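Local structure of MsStt7d protein (Micromonas, 4IX3) at residues M123-G126 with T127-A131; L318-E322 with R323-A327. The protein is a homolog of the Stt7 state transition kinase that probably phosphorylates proteins using ATP, the chain described here being its catalytic domain. All blocks are in the same frame, centred on the assembly; numbering follows the deposited sequence.

Contact 1: M123-G126 with T127-A131; sequences MRRG and TAPLA
The side chain of Arg-125 crosses that of Pro-129, four residues on, and touches it at two points. Near the backbone, Arg-125 CB lies 3.8 Å from Pro-129 CG. Farther out, the chain bends at chi3 (61°) and brings the flat end round, so that Pro-129 CB sits 3.7 Å above one guanidinium face, displaced toward its rim. It is a van der Waals contact of a ring carbon with the flat group, without a hydrogen bond, and suits an exposed arginine whose carbon chain can lie against a ring while its charge stays near solvent. The other edge of the proline meets Gly-126, whose carbonyl O is 3.3 Å from Pro-129 CD. These residues form the joint between helix 119-125, helix D of the kinase C-lobe, and the short helix 127-133. Gly-126 ends the first and is the N-cap residue of the second; its positive phi (151°) would jam any CB against the preceding carbonyl, which calls for glycine. Its O accepts the first helical bond, from Leu-130 N at 3.2 Å. Pro-129 fits in this first turn because its nitrogen has no proton to leave without an acceptor. With an alanine in its place CG and CD are gone; the Gly-126 carbonyl is likely to lose its packing there and Arg-125 CB its neighbour, so that the arginine chain could turn more freely. On the buried side, Leu-130 CD2 reaches Met-123 CB at 4.1 Å. Met-123 holds CG between its backbone N and carbonyl carbon, chi1 77°, and then runs extended away from Leu-130, to Pro-171 and Gln-259. Leu-130 continues the apolar surface onto Val-144 of helix 141-161 and Leu-260 of helix 246-261, while the Thr-127 hydroxyl hydrogen-bonds Glu-141 and Arg-266.

Contact 2: L318-E322 with R323-A327; sequences LMEAE and RDARA
The guanidinium of Arg-326 takes the carbonyl O of Glu-320 at its edge and within its plane: NE at 2.9 Å and NH2 at 3.0 Å hold that one oxygen side-on. NH2 also makes a weak bond, 3.2 Å long, to Ala-321 O, while Leu-318 O lies obliquely to the group and touches the chain lower down, 3.2 Å from Arg-326 CD. Sequence and place identify Arg-326 as the arginine that follows helix H in the protein kinase fold, and its salt bridge to Glu-220, in the position of the APE glutamate, joins this loop to the end of the activation segment. An arginine suits the place: it can bind one backbone carbonyl of its own loop with two nitrogens and a second weakly, and still pair its charge with the carboxylate of Glu-220. Its CG stands anti to the backbone N (chi1 -168°), and the bend at chi3 (-56°) turns NE toward Glu-320 O. Beside this, Glu-320 contributes its aliphatic part, CB lying 4.0 Å from Arg-326 CB. The loop itself turns through a backbone bond from Ala-325 N to Glu-322 O. The carboxylate of Glu-322 stands beside the turn and reaches it through one water, which gives a hydrogen bond to OE1 at 2.9 Å and accepts one from Asp-324 N at 3.0 Å.

In the fold
Both contacts are local turns of the helical C-lobe, partly buried and each about 19 Å from the chain centre. They do not touch; their nearest atoms are about 13 Å apart. Helices 141-161 and 246-261 lie against both, in contact 2 through Leu-318 on Met-149 and Met-319 on Trp-251. Their chemistry differs. In contact 1 the arginine is an exposed cover and the buried side is apolar, as befits a joint between two helices. In contact 2 the arginine is itself buried and its polar edge is spent on carbonyls and a glutamate, which suits a loop whose carbonyls are met by a side chain.

Contact 1: M123-G126 with T127-A131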
loop_
_atom_site.group_PDB
_atom_site.type_symbol
_atom_site.label_atom_id
_atom_site.label_comp_id
_atom_site.label_asym_id
_atom_site.label_seq_id
_atom_site.Cartn_x
_atom_site.Cartn_y
_atom_site.Cartn_z
ATOM N N MET B 123 -9.924 -3.736 21.893
ATOM C CA MET B 123 -10.066 -5.144 22.278
ATOM C C MET B 123 -8.733 -5.681 22.796
ATOM O O MET B 123 -8.746 -6.494 23.728
ATOM C CB MET B 123 -10.608 -6.007 21.144
ATOM C CG MET B 123 -9.619 -6.378 20.050
ATOM S SD MET B 123 -10.474 -7.209 18.691
ATOM C CE MET B 123 -8.998 -7.649 17.758
ATOM N N ARG B 124 -7.624 -5.218 22.232
ATOM C CA ARG B 124 -6.313 -5.678 22.691
ATOM C C ARG B 124 -5.921 -5.070 24.034
ATOM O O ARG B 124 -5.183 -5.720 24.784
ATOM C CB ARG B 124 -5.257 -5.473 21.607
ATOM C CG ARG B 124 -5.522 -6.384 20.436
ATOM C CD ARG B 124 -4.600 -6.147 19.244
ATOM N NE ARG B 124 -4.846 -7.131 18.194
ATOM C CZ ARG B 124 -4.238 -7.166 17.013
ATOM N NH1 ARG B 124 -3.416 -6.184 16.661
ATOM N NH2 ARG B 124 -4.546 -8.145 16.157
ATOM N N ARG B 125 -6.430 -3.876 24.365
ATOM C CA ARG B 125 -6.244 -3.308 25.704
ATOM C C ARG B 125 -7.062 -4.130 26.712
ATOM O O ARG B 125 -6.618 -4.396 27.821
ATOM C CB ARG B 125 -6.675 -1.831 25.754
ATOM C CG ARG B 125 -5.646 -0.871 25.181
ATOM C CD ARG B 125 -6.203 0.544 25.042
ATOM N NE ARG B 125 -6.593 1.088 26.340
ATOM C CZ ARG B 125 -7.563 1.979 26.553
ATOM N NH1 ARG B 125 -8.296 2.460 25.548
ATOM N NH2 ARG B 125 -7.816 2.375 27.798
ATOM N N GLY B 126 -8.242 -4.570 26.300
ATOM C CA GLY B 126 -9.049 -5.487 27.107
ATOM C C GLY B 126 -10.535 -5.304 26.851
ATOM O O GLY B 126 -11.013 -4.286 26.317
ATOM N N THR B 127 -11.315 -6.287 27.282
ATOM C CA THR B 127 -12.778 -6.206 27.210
ATOM C C THR B 127 -13.338 -5.037 28.016
ATOM O O THR B 127 -14.304 -4.404 27.560
ATOM C CB THR B 127 -13.397 -7.521 27.676
ATOM O OG1 THR B 127 -13.006 -8.511 26.717
ATOM C CG2 THR B 127 -14.922 -7.415 27.801
ATOM N N ALA B 128 -12.743 -4.698 29.152
ATOM C CA ALA B 128 -13.202 -3.544 29.932
ATOM C C ALA B 128 -13.145 -2.180 29.222
ATOM O O ALA B 128 -14.182 -1.529 29.100
ATOM C CB ALA B 128 -12.585 -3.485 31.313
ATOM N N PRO B 129 -11.976 -1.785 28.685
ATOM C CA PRO B 129 -11.945 -0.487 27.988
ATOM C C PRO B 129 -12.782 -0.543 26.699
ATOM O O PRO B 129 -13.426 0.459 26.353
ATOM C CB PRO B 129 -10.461 -0.275 27.679
ATOM C CG PRO B 129 -9.816 -1.596 27.866
ATOM C CD PRO B 129 -10.616 -2.294 28.946
ATOM N N LEU B 130 -12.920 -1.710 26.050
ATOM C CA LEU B 130 -13.768 -1.837 24.879
ATOM C C LEU B 130 -15.242 -1.591 25.267
ATOM O O LEU B 130 -15.930 -0.778 24.639
ATOM C CB LEU B 130 -13.555 -3.209 24.215
ATOM C CG LEU B 130 -14.525 -3.542 23.079
ATOM C CD1 LEU B 130 -14.386 -2.554 21.937
ATOM C CD2 LEU B 130 -14.332 -5.019 22.650
ATOM N N ALA B 131 -15.712 -2.269 26.313
ATOM C CA ALA B 131 -17.074 -2.105 26.797
ATOM C C ALA B 131 -17.355 -0.671 27.204
ATOM O O ALA B 131 -18.419 -0.156 26.886
ATOM C CB ALA B 131 -17.302 -3.015 27.978
#

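Contact 2: L318-E322 with R323-A327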
loop_
_atom_site.group_PDB
_atom_site.type_symbol
_atom_site.label_atom_id
_atom_site.label_comp_id
_atom_site.label_asym_id
_atom_site.label_seq_id
_atom_site.Cartn_x
_atom_site.Cartn_y
_atom_site.Cartn_z
ATOM N N LEU B 318 -22.043 -17.576 9.754
ATOM C CA LEU B 318 -21.303 -16.530 9.061
ATOM C C LEU B 318 -20.070 -17.069 8.333
ATOM O O LEU B 318 -19.506 -16.360 7.489
ATOM C CB LEU B 318 -20.841 -15.486 10.100
ATOM C CG LEU B 318 -21.971 -14.571 10.662
ATOM C CD1 LEU B 318 -21.472 -13.760 11.823
ATOM C CD2 LEU B 318 -22.504 -13.634 9.552
ATOM N N MET B 319 -19.616 -18.269 8.695
ATOM C CA MET B 319 -18.338 -18.805 8.213
ATOM C C MET B 319 -18.499 -20.156 7.518
ATOM O O MET B 319 -17.544 -20.963 7.468
ATOM C CB MET B 319 -17.315 -18.808 9.345
ATOM C CG MET B 319 -17.144 -17.415 9.968
ATOM S SD MET B 319 -15.855 -17.288 11.196
ATOM C CE MET B 319 -14.432 -17.240 10.100
ATOM N N GLU B 320 -19.670 -20.399 6.938
ATOM C CA GLU B 320 -19.798 -21.633 6.154
ATOM C C GLU B 320 -18.780 -21.606 5.004
ATOM O O GLU B 320 -18.562 -20.551 4.374
ATOM C CB GLU B 320 -21.209 -21.776 5.570
ATOM C CG GLU B 320 -22.269 -22.247 6.538
ATOM C CD GLU B 320 -22.055 -23.716 6.897
ATOM O OE1 GLU B 320 -21.330 -24.471 6.191
ATOM O OE2 GLU B 320 -22.762 -24.176 7.805
ATOM N N ALA B 321 -18.235 -22.761 4.651
ATOM C CA ALA B 321 -17.245 -22.837 3.589
ATOM C C ALA B 321 -17.814 -22.374 2.253
ATOM O O ALA B 321 -17.154 -21.649 1.492
ATOM C CB ALA B 321 -16.726 -24.264 3.490
ATOM N N GLU B 322 -19.066 -22.747 1.975
ATOM C CA GLU B 322 -19.744 -22.421 0.729
ATOM C C GLU B 322 -20.566 -21.164 0.865
ATOM O O GLU B 322 -21.381 -21.073 1.774
ATOM C CB GLU B 322 -20.636 -23.589 0.299
ATOM C CG GLU B 322 -19.864 -24.849 0.002
ATOM C CD GLU B 322 -19.014 -24.712 -1.237
ATOM O OE1 GLU B 322 -19.423 -23.928 -2.129
ATOM O OE2 GLU B 322 -17.982 -25.427 -1.326
ATOM N N ARG B 323 -20.402 -20.209 -0.053
ATOM C CA ARG B 323 -21.229 -19.013 -0.057
ATOM C C ARG B 323 -22.722 -19.307 -0.091
ATOM O O ARG B 323 -23.526 -18.619 0.524
ATOM C CB ARG B 323 -20.835 -18.070 -1.200
ATOM C CG ARG B 323 -19.624 -17.249 -0.843
ATOM C CD ARG B 323 -19.426 -16.182 -1.900
ATOM N NE ARG B 323 -18.203 -15.493 -1.546
ATOM C CZ ARG B 323 -17.674 -14.540 -2.307
ATOM N NH1 ARG B 323 -18.343 -14.165 -3.393
ATOM N NH2 ARG B 323 -16.518 -14.008 -1.957
ATOM N N ASP B 324 -23.068 -20.400 -0.760
ATOM C CA ASP B 324 -24.474 -20.756 -0.903
ATOM C C ASP B 324 -25.110 -21.218 0.396
ATOM O O ASP B 324 -26.330 -21.270 0.469
ATOM C CB ASP B 324 -24.672 -21.853 -1.951
ATOM C CG ASP B 324 -24.601 -21.304 -3.360
ATOM O OD1 ASP B 324 -24.519 -20.060 -3.508
ATOM O OD2 ASP B 324 -24.617 -22.086 -4.318
ATOM N N ALA B 325 -24.274 -21.555 1.373
ATOM C CA ALA B 325 -24.731 -22.006 2.678
ATOM C C ALA B 325 -24.514 -20.888 3.702
ATOM O O ALA B 325 -25.025 -20.975 4.809
ATOM C CB ALA B 325 -23.940 -23.264 3.076
ATOM N N ARG B 326 -23.738 -19.846 3.383
ATOM C CA ARG B 326 -23.313 -18.871 4.384
ATOM C C ARG B 326 -24.399 -17.808 4.589
ATOM O O ARG B 326 -24.963 -17.300 3.602
ATOM C CB ARG B 326 -22.016 -18.205 3.889
ATOM C CG ARG B 326 -21.293 -17.384 4.950
ATOM C CD ARG B 326 -20.009 -16.762 4.391
ATOM N NE ARG B 326 -19.114 -17.782 3.819
ATOM C CZ ARG B 326 -18.219 -17.570 2.857
ATOM N NH1 ARG B 326 -18.015 -16.338 2.437
ATOM N NH2 ARG B 326 -17.503 -18.566 2.361
ATOM N N ALA B 327 -24.639 -17.431 5.842
ATOM C CA ALA B 327 -25.723 -16.456 6.135
ATOM C C ALA B 327 -25.440 -15.097 5.515
ATOM O O ALA B 327 -24.287 -14.648 5.513
ATOM C CB ALA B 327 -25.847 -16.237 7.629
HETATM O O HOH W 1 -21.347 -21.877 -2.682
#